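Local coordinates for protein serine protease (Arthrobacter nicotinovorans, PDB 3WY8) that probably hydrolyses peptide bonds as a trypsin-like, keratinolytic serine protease, this chain being the C-terminal protease domain of a longer protein, at residues Ala33-Val38 / Lys105-Val110; Tyr62-Ala67 / Asn137-Lys142; Trp72-Leu77 / Ala96-Leu101; Tyr78-Trp83 / Gln210-Thr215; Ala133-Gly138 / Asn165-Ser170. One frame throughout, in Å; residues are numbered along the deposited sequence.

Contact 1: residues Ala33-Val38 / Lys105-Val110; sequences ANKSTV and KLADVV
Lys35 sets CG anti to its carbonyl carbon (chi1 -67°) and then runs fully extended, which carries NZ to Asp108, whose own CG likewise stands beside its backbone N. The salt bridge, 3.1 Å from Lys35 NZ to Asp108 OD1, uses the syn lone pair of that oxygen. Lys105 NZ stands 5.1 Å from Lys35 NZ, and Asp108 probably eases the repulsion between the two lysines. Behind these charges Lys35 O takes a nearly straight bond from Ala107 N (2.9 Å, 172°), and the small methyl of Ala107 lets the two backbones come this close. An alanine at Lys35 would keep the backbone bond but would probably leave Asp108 without its charged mate. A water joins Ser36 OG to Leu106 N in the first helical turn. Asn34 suits its place because OD1 accepts from both Ser36 N, closing an Asx turn, and Thr37 OG1. Deeper in, Val38 CG2 meets Leu106 CD2 at 3.5 Å, the side chains crossing at about a right angle. Helix 106-110 is thus held beside the start of strand 37-40, with Leu106 reaching on to Phe58 and Pro60 of strand 55-60 and to Trp72 of strand 72-78.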
# COMPACT_ATOMS: atom_id res chain seq x y z
N ALA A 33 7.47 16.05 -0.83
CA ALA A 33 8.49 17.01 -1.28
C ALA A 33 9.57 16.37 -2.16
O ALA A 33 10.03 16.98 -3.12
CB ALA A 33 9.11 17.73 -0.09
N ASN A 34 9.95 15.13 -1.84
CA ASN A 34 10.98 14.43 -2.61
C ASN A 34 10.52 13.87 -3.97
O ASN A 34 11.34 13.38 -4.75
CB ASN A 34 11.66 13.34 -1.76
CG ASN A 34 10.70 12.24 -1.29
OD1 ASN A 34 9.60 12.07 -1.82
ND2 ASN A 34 11.13 11.49 -0.29
N LYS A 35 9.21 13.96 -4.23
CA LYS A 35 8.59 13.45 -5.46
C LYS A 35 8.91 11.98 -5.75
O LYS A 35 8.90 11.55 -6.91
CB LYS A 35 8.96 14.33 -6.66
CG LYS A 35 8.39 15.73 -6.61
CD LYS A 35 8.83 16.52 -7.82
CE LYS A 35 8.18 17.89 -7.87
NZ LYS A 35 8.33 18.50 -9.22
N SER A 36 9.19 11.23 -4.69
CA SER A 36 9.74 9.88 -4.81
C SER A 36 9.12 8.88 -3.84
O SER A 36 9.60 7.75 -3.72
CB SER A 36 11.25 9.92 -4.57
OG SER A 36 11.89 10.72 -5.54
N THR A 37 8.05 9.28 -3.16
CA THR A 37 7.51 8.49 -2.06
C THR A 37 6.37 7.57 -2.49
O THR A 37 5.48 7.98 -3.24
CB THR A 37 7.09 9.38 -0.86
OG1 THR A 37 8.21 10.18 -0.47
CG2 THR A 37 6.65 8.55 0.34
N VAL A 38 6.44 6.33 -2.01
CA VAL A 38 5.46 5.28 -2.32
C VAL A 38 4.90 4.75 -1.01
O VAL A 38 5.64 4.35 -0.12
CB VAL A 38 6.11 4.11 -3.12
CG1 VAL A 38 5.16 2.91 -3.22
CG2 VAL A 38 6.52 4.58 -4.51
N LYS A 105 12.26 11.90 -11.40
CA LYS A 105 11.61 11.55 -10.13
C LYS A 105 10.24 10.91 -10.39
O LYS A 105 9.52 11.32 -11.30
CB LYS A 105 11.47 12.79 -9.24
CG LYS A 105 12.80 13.26 -8.61
CD LYS A 105 12.73 14.70 -8.10
CE LYS A 105 13.13 15.70 -9.18
NZ LYS A 105 13.22 17.10 -8.66
N LEU A 106 9.89 9.91 -9.58
CA LEU A 106 8.68 9.11 -9.81
C LEU A 106 7.41 9.94 -10.04
O LEU A 106 6.68 9.70 -11.01
CB LEU A 106 8.47 8.11 -8.67
CG LEU A 106 7.22 7.22 -8.71
CD1 LEU A 106 7.25 6.25 -9.89
CD2 LEU A 106 7.08 6.46 -7.42
N ALA A 107 7.16 10.90 -9.16
CA ALA A 107 5.94 11.71 -9.22
C ALA A 107 5.88 12.60 -10.46
O ALA A 107 4.79 12.97 -10.91
CB ALA A 107 5.77 12.53 -7.94
N ASP A 108 7.05 12.95 -11.00
CA ASP A 108 7.11 13.72 -12.24
C ASP A 108 6.69 12.88 -13.45
O ASP A 108 6.22 13.43 -14.45
CB ASP A 108 8.51 14.30 -12.45
CG ASP A 108 8.77 15.54 -11.60
OD1 ASP A 108 7.81 16.27 -11.27
OD2 ASP A 108 9.95 15.79 -11.27
N VAL A 109 6.85 11.56 -13.33
CA VAL A 109 6.49 10.63 -14.41
C VAL A 109 5.05 10.14 -14.28
O VAL A 109 4.31 10.11 -15.27
CB VAL A 109 7.48 9.44 -14.48
CG1 VAL A 109 7.14 8.50 -15.65
CG2 VAL A 109 8.91 9.93 -14.59
N VAL A 110 4.64 9.76 -13.06
CA VAL A 110 3.33 9.11 -12.88
C VAL A 110 2.32 9.88 -12.01
O VAL A 110 1.20 9.41 -11.80
CB VAL A 110 3.48 7.66 -12.33
CG1 VAL A 110 4.37 6.83 -13.24
CG2 VAL A 110 4.01 7.65 -10.90
O HOH W 1 11.79 16.99 -5.52
O HOH W 2 12.06 8.98 -7.78

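Contact 2: residues Tyr62-Ala67 / Asn137-Lys142; sequences YLNGAA and NGESLK
Leu63 and Asn64 begin a type I' beta turn, Leu63 to Ala66, by which a loop of the first barrel of this chymotrypsin-like fold meets a loop leading into strand 142-150 of the second. Asn64 and Gly65 form the classic pair for such a turn, since both central residues need positive phi, which asparagine tolerates and glycine adopts readily. The two loops are joined through Glu139. Its carbonyl O accepts a nearly straight bond from Asn64 N (2.8 Å, 175°), with the donor in the carbonyl plane, and also receives a CA-H...O contact from Leu63. Its side chain bends at chi2 (-66°), which turns CD toward Tyr62, and Tyr62 OH donates to Glu139 OE2 at 2.7 Å on the syn side, somewhat out of the carboxylate plane. Ring and carboxylate stand nearly perpendicular, 81° apart, and OE2 lies at the ring's edge. A tyrosine suits this place because its long ring carries the hydroxyl out to the Glu139 carboxylate. Asn64 OD1 rests 3.2 Å from Glu139 CB, and Leu63 CD1 packs on Ser140 CB at 3.8 Å. Behind Glu139, Asn137 OD1 accepts from Glu139 N in an Asx turn. Tyr62 O also accepts from Tyr130 OH, and a water donates to Tyr62 O at 2.8 Å while accepting from Leu141 N at 2.9 Å.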
# COMPACT_ATOMS: atom_id res chain seq x y z
N TYR A 62 1.58 -1.41 -13.76
CA TYR A 62 1.90 -2.78 -14.17
C TYR A 62 0.68 -3.46 -14.78
O TYR A 62 -0.43 -3.34 -14.26
CB TYR A 62 2.37 -3.58 -12.95
CG TYR A 62 2.76 -5.02 -13.22
CD1 TYR A 62 4.10 -5.38 -13.39
CD2 TYR A 62 1.80 -6.03 -13.26
CE1 TYR A 62 4.47 -6.70 -13.63
CE2 TYR A 62 2.16 -7.37 -13.49
CZ TYR A 62 3.50 -7.69 -13.67
OH TYR A 62 3.87 -9.01 -13.89
N LEU A 63 0.89 -4.16 -15.89
CA LEU A 63 -0.15 -5.00 -16.47
C LEU A 63 0.47 -6.14 -17.25
O LEU A 63 1.17 -5.91 -18.24
CB LEU A 63 -1.10 -4.19 -17.36
CG LEU A 63 -2.19 -5.00 -18.08
CD1 LEU A 63 -3.16 -5.66 -17.09
CD2 LEU A 63 -2.93 -4.12 -19.07
N ASN A 64 0.21 -7.36 -16.79
CA ASN A 64 0.66 -8.57 -17.51
C ASN A 64 2.15 -8.57 -17.85
O ASN A 64 2.56 -9.05 -18.91
CB ASN A 64 -0.21 -8.80 -18.75
CG ASN A 64 -1.66 -9.07 -18.41
OD1 ASN A 64 -1.95 -9.69 -17.38
ND2 ASN A 64 -2.58 -8.59 -19.24
N GLY A 65 2.95 -8.04 -16.92
CA GLY A 65 4.40 -8.01 -17.08
C GLY A 65 4.95 -6.71 -17.64
O GLY A 65 6.15 -6.46 -17.57
N ALA A 66 4.07 -5.88 -18.20
CA ALA A 66 4.49 -4.61 -18.80
C ALA A 66 4.78 -3.57 -17.73
O ALA A 66 4.05 -3.46 -16.73
CB ALA A 66 3.45 -4.09 -19.77
N ALA A 67 5.85 -2.81 -17.96
CA ALA A 67 6.23 -1.69 -17.11
C ALA A 67 6.25 -0.40 -17.94
O ALA A 67 7.33 0.08 -18.33
CB ALA A 67 7.59 -1.94 -16.46
N ASN A 137 -4.25 -13.85 -10.24
CA ASN A 137 -2.92 -14.29 -10.65
C ASN A 137 -1.83 -13.22 -10.57
O ASN A 137 -0.72 -13.42 -11.06
CB ASN A 137 -2.96 -14.95 -12.04
CG ASN A 137 -2.92 -13.93 -13.18
OD1 ASN A 137 -3.24 -12.76 -13.00
ND2 ASN A 137 -2.53 -14.40 -14.36
N GLY A 138 -2.17 -12.07 -9.99
CA GLY A 138 -1.21 -11.00 -9.71
C GLY A 138 -0.91 -10.04 -10.84
O GLY A 138 -0.19 -9.07 -10.65
N GLU A 139 -1.49 -10.30 -12.01
CA GLU A 139 -1.05 -9.62 -13.22
C GLU A 139 -1.78 -8.31 -13.54
O GLU A 139 -1.35 -7.56 -14.42
CB GLU A 139 -1.12 -10.58 -14.41
CG GLU A 139 -0.07 -11.68 -14.34
CD GLU A 139 1.34 -11.13 -14.47
OE1 GLU A 139 1.80 -10.94 -15.61
OE2 GLU A 139 1.99 -10.89 -13.43
N SER A 140 -2.88 -8.04 -12.84
CA SER A 140 -3.73 -6.90 -13.19
C SER A 140 -4.34 -6.20 -11.98
O SER A 140 -4.52 -6.81 -10.92
CB SER A 140 -4.83 -7.33 -14.17
OG SER A 140 -5.67 -8.31 -13.59
N LEU A 141 -4.67 -4.93 -12.15
CA LEU A 141 -5.24 -4.11 -11.09
C LEU A 141 -6.71 -4.45 -10.82
O LEU A 141 -7.51 -4.55 -11.75
CB LEU A 141 -5.12 -2.62 -11.46
CG LEU A 141 -5.46 -1.60 -10.37
CD1 LEU A 141 -4.47 -1.68 -9.21
CD2 LEU A 141 -5.48 -0.21 -10.98
N LYS A 142 -7.04 -4.62 -9.54
CA LYS A 142 -8.41 -4.87 -9.10
C LYS A 142 -8.79 -3.86 -8.03
O LYS A 142 -7.91 -3.18 -7.49
CB LYS A 142 -8.56 -6.29 -8.54
CG LYS A 142 -8.03 -7.40 -9.46
CD LYS A 142 -8.78 -7.46 -10.77
CE LYS A 142 -8.28 -8.62 -11.62
NZ LYS A 142 -8.87 -8.58 -12.99
O HOH W 3 -3.25 -3.46 -14.16

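Contact 3: residues Trp72-Leu77 / Ala96-Leu101; sequences WTAKAL and AVMNTL
Leu101 lays CB over the six-membered ring of Trp72, 3.6 Å from its centroid and 10° off the normal, a CH-pi contact just beyond an antiparallel strand pair of the first barrel that a classic beta bulge interrupts. Leu101 CD2 reaches further along the indole to CE2 and NE1, while Asn99 O sits at the ring's edge, 3.4 Å from Trp72 CE3. Beyond this shell, Trp72 NE1 is tied to Tyr69 O, and the ring also touches Val109 of helix 106-110. An alanine at Trp72 would probably leave Leu101 CB without the surface it rests on and open a gap toward that helix. In the bulge, Val97 O accepts from Lys75 N (2.8 Å) and Ala76 N (3.3 Å), both in its carbonyl plane, and Val97 N returns a bond to Ala76 O. Lys75 puts CG between its backbone N and carbonyl carbon (chi1 66°), and the extended chain that follows brings CE against Val97 CG1. Thr73 O is met nearly along its C=O axis by Asn99 N, with a weak second bond from Asn99 ND2. A water completes this end, accepting from Thr73 N at 2.9 Å and donating to Asn99 O at 3.1 Å.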
# COMPACT_ATOMS: atom_id res chain seq x y z
N TRP A 72 11.06 0.90 -10.80
CA TRP A 72 11.66 1.85 -9.87
C TRP A 72 12.22 1.12 -8.66
O TRP A 72 11.55 0.26 -8.08
CB TRP A 72 10.63 2.91 -9.46
CG TRP A 72 10.16 3.73 -10.63
CD1 TRP A 72 9.31 3.35 -11.63
CD2 TRP A 72 10.55 5.08 -10.93
NE1 TRP A 72 9.13 4.37 -12.53
CE2 TRP A 72 9.88 5.45 -12.13
CE3 TRP A 72 11.39 6.01 -10.31
CZ2 TRP A 72 10.03 6.71 -12.71
CZ3 TRP A 72 11.54 7.27 -10.89
CH2 TRP A 72 10.86 7.61 -12.08
N THR A 73 13.45 1.47 -8.27
CA THR A 73 14.14 0.82 -7.16
C THR A 73 14.14 1.71 -5.92
O THR A 73 14.36 2.92 -6.02
CB THR A 73 15.59 0.44 -7.55
OG1 THR A 73 15.56 -0.37 -8.73
CG2 THR A 73 16.29 -0.32 -6.43
N ALA A 74 13.91 1.11 -4.75
CA ALA A 74 13.91 1.86 -3.49
C ALA A 74 15.32 2.20 -3.05
O ALA A 74 16.20 1.34 -3.05
CB ALA A 74 13.21 1.08 -2.39
N LYS A 75 15.54 3.46 -2.68
CA LYS A 75 16.79 3.83 -2.04
C LYS A 75 16.69 3.75 -0.52
O LYS A 75 17.67 3.45 0.15
CB LYS A 75 17.30 5.20 -2.50
CG LYS A 75 16.46 6.38 -2.12
CD LYS A 75 17.24 7.68 -2.33
CE LYS A 75 16.44 8.85 -1.83
NZ LYS A 75 16.91 10.15 -2.39
N ALA A 76 15.49 3.98 0.02
CA ALA A 76 15.28 3.90 1.47
C ALA A 76 13.86 3.46 1.81
O ALA A 76 12.95 3.60 1.00
CB ALA A 76 15.62 5.23 2.13
N LEU A 77 13.70 2.91 3.01
CA LEU A 77 12.42 2.37 3.47
C LEU A 77 12.14 2.85 4.88
O LEU A 77 13.03 2.84 5.73
CB LEU A 77 12.43 0.84 3.43
CG LEU A 77 12.85 0.17 2.12
CD1 LEU A 77 13.19 -1.29 2.36
CD2 LEU A 77 11.77 0.33 1.06
N ALA A 96 8.16 3.91 1.07
CA ALA A 96 9.42 3.69 0.39
C ALA A 96 9.77 4.97 -0.36
O ALA A 96 8.89 5.64 -0.90
CB ALA A 96 9.30 2.51 -0.54
N VAL A 97 11.06 5.30 -0.39
CA VAL A 97 11.54 6.43 -1.18
C VAL A 97 12.38 5.90 -2.33
O VAL A 97 13.35 5.17 -2.12
CB VAL A 97 12.34 7.44 -0.32
CG1 VAL A 97 12.86 8.59 -1.18
CG2 VAL A 97 11.46 7.98 0.79
N MET A 98 11.98 6.25 -3.55
CA MET A 98 12.53 5.63 -4.75
C MET A 98 13.71 6.41 -5.31
O MET A 98 13.74 7.64 -5.24
CB MET A 98 11.44 5.50 -5.83
CG MET A 98 10.15 4.83 -5.36
SD MET A 98 10.37 3.13 -4.74
CE MET A 98 10.57 3.37 -3.02
N ASN A 99 14.68 5.69 -5.85
CA ASN A 99 15.73 6.29 -6.67
C ASN A 99 15.13 6.95 -7.90
O ASN A 99 14.02 6.61 -8.32
CB ASN A 99 16.71 5.21 -7.15
CG ASN A 99 17.64 4.72 -6.06
OD1 ASN A 99 18.37 5.50 -5.44
ND2 ASN A 99 17.64 3.42 -5.82
N THR A 100 15.85 7.91 -8.47
CA THR A 100 15.48 8.43 -9.78
C THR A 100 15.67 7.34 -10.83
O THR A 100 16.52 6.45 -10.68
CB THR A 100 16.31 9.68 -10.17
OG1 THR A 100 17.70 9.42 -9.97
CG2 THR A 100 15.89 10.88 -9.32
N LEU A 101 14.86 7.39 -11.88
CA LEU A 101 15.00 6.49 -13.02
C LEU A 101 15.18 7.32 -14.28
O LEU A 101 14.32 8.15 -14.61
CB LEU A 101 13.78 5.57 -13.15
CG LEU A 101 13.81 4.49 -14.23
CD1 LEU A 101 14.81 3.38 -13.88
CD2 LEU A 101 12.42 3.91 -14.44
O HOH W 4 14.41 3.85 -9.57
O HOH W 5 14.81 9.98 -4.88

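Contact 4: residues Tyr78-Trp83 / Gln210-Thr215; sequences YAPTQW and QSTYNT
Thr212 OG1 lies against Pro80, 3.5 Å from both its CA and its CB, and has a weak hydrogen bond to Val208 O within its own helix. No hydrogen bond joins the two segments, so the direct contact is one of van der Waals packing. The proline ring and the threonine side chain cross at about a right angle, with Pro80 CD also touching OG1 at 3.6 Å. With chi1 at -55°, OG1 stands beside the backbone N of Thr212 and CG2 anti to it, a branching that gives each arm its own neighbour. CG2 goes to the backbone just before the proline, 3.3 Å from Tyr78 O, and reaches Tyr78 CB at 4.0 Å. One helical turn on, Thr215 CG2 comes obliquely to Tyr78 CD1 at 4.3 Å. Pro80 sits at the N-cap position, where its missing N-H costs the helix no bond, and its compact, puckered ring is an apolar surface for Thr212. Helix 81-84 follows, carrying Trp83 onto His43, probably the histidine of the catalytic triad. The C-terminal helix 207-218, a familiar feature of trypsin-like folds, packs against the link between strand 72-78 and helix 81-84, while Thr212 also touches Phe95 of strand 94-98.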
# COMPACT_ATOMS: atom_id res chain seq x y z
N TYR A 78 10.90 3.27 5.12
CA TYR A 78 10.51 3.87 6.40
C TYR A 78 9.26 3.26 6.99
O TYR A 78 8.17 3.40 6.43
CB TYR A 78 10.32 5.38 6.22
CG TYR A 78 11.58 6.06 5.73
CD1 TYR A 78 12.54 6.53 6.62
CD2 TYR A 78 11.82 6.19 4.36
CE1 TYR A 78 13.70 7.14 6.16
CE2 TYR A 78 12.99 6.79 3.89
CZ TYR A 78 13.92 7.26 4.80
OH TYR A 78 15.07 7.86 4.33
N ALA A 79 9.42 2.57 8.11
CA ALA A 79 8.30 2.02 8.85
C ALA A 79 8.33 2.58 10.28
O ALA A 79 9.41 2.89 10.79
CB ALA A 79 8.36 0.50 8.86
N PRO A 80 7.15 2.71 10.92
CA PRO A 80 7.13 3.15 12.31
C PRO A 80 7.85 2.15 13.22
O PRO A 80 7.90 0.96 12.90
CB PRO A 80 5.64 3.22 12.67
CG PRO A 80 4.93 2.48 11.60
CD PRO A 80 5.79 2.56 10.38
N THR A 81 8.40 2.65 14.33
CA THR A 81 9.07 1.82 15.33
C THR A 81 8.19 0.65 15.74
O THR A 81 8.66 -0.48 15.87
CB THR A 81 9.42 2.65 16.59
OG1 THR A 81 10.11 3.84 16.20
CG2 THR A 81 10.30 1.84 17.54
N GLN A 82 6.91 0.95 15.94
CA GLN A 82 5.93 -0.05 16.36
C GLN A 82 5.84 -1.21 15.38
O GLN A 82 5.59 -2.34 15.79
CB GLN A 82 4.56 0.59 16.57
CG GLN A 82 4.50 1.59 17.74
CD GLN A 82 4.85 3.02 17.34
OE1 GLN A 82 5.60 3.25 16.38
NE2 GLN A 82 4.31 3.99 18.07
N TRP A 83 6.04 -0.93 14.09
CA TRP A 83 6.13 -2.01 13.11
C TRP A 83 7.50 -2.71 13.09
O TRP A 83 7.58 -3.93 13.27
CB TRP A 83 5.76 -1.56 11.68
CG TRP A 83 5.79 -2.77 10.79
CD1 TRP A 83 6.77 -3.12 9.91
CD2 TRP A 83 4.84 -3.84 10.80
NE1 TRP A 83 6.47 -4.34 9.34
CE2 TRP A 83 5.29 -4.80 9.87
CE3 TRP A 83 3.64 -4.07 11.49
CZ2 TRP A 83 4.59 -5.97 9.61
CZ3 TRP A 83 2.94 -5.24 11.23
CH2 TRP A 83 3.42 -6.18 10.29
N GLN A 210 1.48 9.13 10.34
CA GLN A 210 1.76 10.47 9.82
C GLN A 210 3.22 10.87 10.02
O GLN A 210 3.85 11.41 9.12
CB GLN A 210 0.84 11.51 10.49
CG GLN A 210 1.03 12.92 9.95
CD GLN A 210 0.09 13.91 10.60
OE1 GLN A 210 -0.27 13.77 11.76
NE2 GLN A 210 -0.32 14.91 9.83
N SER A 211 3.75 10.61 11.22
CA SER A 211 5.15 10.91 11.52
C SER A 211 6.12 10.15 10.62
O SER A 211 7.15 10.70 10.19
CB SER A 211 5.45 10.65 13.00
OG SER A 211 4.84 11.63 13.81
N THR A 212 5.78 8.90 10.31
CA THR A 212 6.59 8.09 9.39
C THR A 212 6.53 8.67 7.99
O THR A 212 7.55 8.77 7.31
CB THR A 212 6.14 6.60 9.39
OG1 THR A 212 6.18 6.09 10.73
CG2 THR A 212 7.07 5.76 8.53
N TYR A 213 5.33 9.06 7.56
CA TYR A 213 5.17 9.72 6.26
C TYR A 213 6.03 10.99 6.18
O TYR A 213 6.72 11.22 5.18
CB TYR A 213 3.69 10.03 5.99
CG TYR A 213 3.51 11.06 4.90
CD1 TYR A 213 3.64 10.71 3.56
CD2 TYR A 213 3.23 12.39 5.21
CE1 TYR A 213 3.49 11.65 2.55
CE2 TYR A 213 3.08 13.35 4.21
CZ TYR A 213 3.21 12.97 2.89
OH TYR A 213 3.06 13.92 1.90
N ASN A 214 5.98 11.80 7.24
CA ASN A 214 6.69 13.08 7.28
C ASN A 214 8.19 12.93 7.07
O ASN A 214 8.79 13.67 6.28
CB ASN A 214 6.42 13.81 8.60
CG ASN A 214 5.02 14.41 8.68
OD1 ASN A 214 4.37 14.65 7.66
ND2 ASN A 214 4.55 14.65 9.89
N THR A 215 8.80 11.96 7.75
CA THR A 215 10.24 11.70 7.58
C THR A 215 10.56 11.13 6.18
O THR A 215 11.51 11.57 5.54
CB THR A 215 10.85 10.86 8.74
OG1 THR A 215 12.27 10.78 8.59
CG2 THR A 215 10.27 9.44 8.80

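Contact 5: residues Ala133-Gly138 / Asn165-Ser170; sequences ASPFNG and NMTGGS
Ala133 comes nearest to Gly168 across the two loops, where a type II turn from Thr167 to Ser170 faces a beta turn from Ala133 to Phe136 that fits type VIa, with a cis peptide bond before Pro135. The carbonyl O of Ala133 is gripped twice, by Phe136 N within its own turn (2.8 Å) and by Thr167 OG1 from across (2.7 Å), the donors reaching it from opposite faces of its plane. Thr167 holds OG1 between its backbone N and carbonyl carbon (chi1 57°), which turns the hydroxyl to Ala133 and leaves CG2 near Ser134 O at 3.7 Å. Threonine thus supplies both a donor and a methyl here. Phe136 presents its edge: CE2 lies 3.3 Å from Asn165 O, in the plane of the ring, and CD2 lies 3.6 Å from Thr167 OG1. The Asn165 amide stands almost perpendicular to the ring, its ND2 at 3.7 Å from Phe136 CZ. Pro135 CG lies over one face, toward the rim. In the type II turn, Thr167 O accepts from both Ser170 N and Ser170 OG, while Gly169 has backbone angles at which a side chain would jam against the preceding carbonyl. Asn165 follows Cys164, whose disulfide to Cys144 ties this loop to strand 142-150. A glycine-rich turn just ahead of the probable nucleophile Ser171 is typical of chymotrypsin-like proteases; by analogy, the N-H groups of Gly169 and Ser171 probably form the oxyanion hole.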
# COMPACT_ATOMS: atom_id res chain seq x y z
N ALA A 133 -3.17 -14.28 -5.46
CA ALA A 133 -3.58 -15.62 -5.05
C ALA A 133 -4.95 -15.97 -5.62
O ALA A 133 -5.80 -15.09 -5.79
CB ALA A 133 -3.60 -15.73 -3.53
N SER A 134 -5.15 -17.25 -5.90
CA SER A 134 -6.41 -17.76 -6.44
C SER A 134 -7.60 -17.09 -5.75
O SER A 134 -7.63 -17.03 -4.51
CB SER A 134 -6.48 -19.27 -6.27
OG SER A 134 -7.63 -19.78 -6.92
N PRO A 135 -8.59 -16.61 -6.53
CA PRO A 135 -8.76 -16.78 -7.98
C PRO A 135 -7.96 -15.83 -8.88
O PRO A 135 -8.07 -15.92 -10.11
CB PRO A 135 -10.26 -16.54 -8.18
CG PRO A 135 -10.61 -15.55 -7.11
CD PRO A 135 -9.72 -15.87 -5.93
N PHE A 136 -7.16 -14.96 -8.28
CA PHE A 136 -6.36 -13.98 -9.02
C PHE A 136 -4.97 -14.52 -9.33
O PHE A 136 -4.54 -15.53 -8.77
CB PHE A 136 -6.28 -12.67 -8.22
CG PHE A 136 -7.62 -12.07 -7.89
CD1 PHE A 136 -8.34 -11.36 -8.85
CD2 PHE A 136 -8.17 -12.21 -6.62
CE1 PHE A 136 -9.58 -10.80 -8.55
CE2 PHE A 136 -9.41 -11.66 -6.31
CZ PHE A 136 -10.11 -10.95 -7.28
N ASN A 137 -4.25 -13.85 -10.24
CA ASN A 137 -2.92 -14.29 -10.65
C ASN A 137 -1.83 -13.22 -10.57
O ASN A 137 -0.72 -13.42 -11.06
CB ASN A 137 -2.96 -14.95 -12.04
CG ASN A 137 -2.92 -13.93 -13.18
OD1 ASN A 137 -3.24 -12.76 -13.00
ND2 ASN A 137 -2.53 -14.40 -14.36
N GLY A 138 -2.17 -12.07 -9.99
CA GLY A 138 -1.21 -11.00 -9.71
C GLY A 138 -0.91 -10.04 -10.84
O GLY A 138 -0.19 -9.07 -10.65
N ASN A 165 -12.82 -8.92 -1.95
CA ASN A 165 -12.40 -10.27 -2.34
C ASN A 165 -10.92 -10.38 -2.73
O ASN A 165 -10.46 -11.45 -3.14
CB ASN A 165 -13.29 -10.82 -3.47
CG ASN A 165 -13.07 -10.10 -4.81
OD1 ASN A 165 -12.51 -9.00 -4.86
ND2 ASN A 165 -13.52 -10.72 -5.90
N MET A 166 -10.18 -9.28 -2.60
CA MET A 166 -8.78 -9.27 -3.01
C MET A 166 -7.92 -10.13 -2.08
O MET A 166 -8.13 -10.16 -0.87
CB MET A 166 -8.24 -7.84 -3.09
CG MET A 166 -8.83 -7.05 -4.26
SD MET A 166 -7.88 -5.58 -4.69
CE MET A 166 -8.11 -4.58 -3.22
N THR A 167 -6.96 -10.82 -2.68
CA THR A 167 -6.18 -11.83 -1.98
C THR A 167 -4.72 -11.41 -1.83
O THR A 167 -4.35 -10.31 -2.25
CB THR A 167 -6.24 -13.17 -2.74
OG1 THR A 167 -5.76 -12.96 -4.07
CG2 THR A 167 -7.67 -13.71 -2.78
N GLY A 168 -3.91 -12.28 -1.24
CA GLY A 168 -2.47 -12.04 -1.07
C GLY A 168 -1.81 -11.42 -2.29
O GLY A 168 -2.01 -11.87 -3.41
N GLY A 169 -1.02 -10.37 -2.05
CA GLY A 169 -0.43 -9.59 -3.13
C GLY A 169 -1.06 -8.21 -3.21
O GLY A 169 -0.43 -7.25 -3.66
N SER A 170 -2.33 -8.12 -2.80
CA SER A 170 -3.02 -6.84 -2.75
C SER A 170 -2.57 -6.00 -1.56
O SER A 170 -2.79 -4.78 -1.54
CB SER A 170 -4.54 -7.03 -2.75
OG SER A 170 -4.98 -7.68 -1.57

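How the contacts relate
From the N terminus, 33-38 opens contact 1, 62-67 opens contact 2, and 72-77 opens contact 3, which 96-101 closes first, nested within both. The segment 78-83 follows directly and opens contact 4, so contacts 3 and 4 cross. Contact 1 closes at 105-110, crossing contacts 2 and 4; it touches contact 3 through neighbouring strands 37-40 and 94-98 of the first barrel. Contact 5 opens at 133-138, overlapping the 137-142 segment that closes contact 2 and joins the two barrels; contact 2 also crosses contact 4. Contact 5 closes at 165-170 in a loop of the second barrel, nested inside contact 4, whose last segment brings the C-terminal helix back to the first barrel.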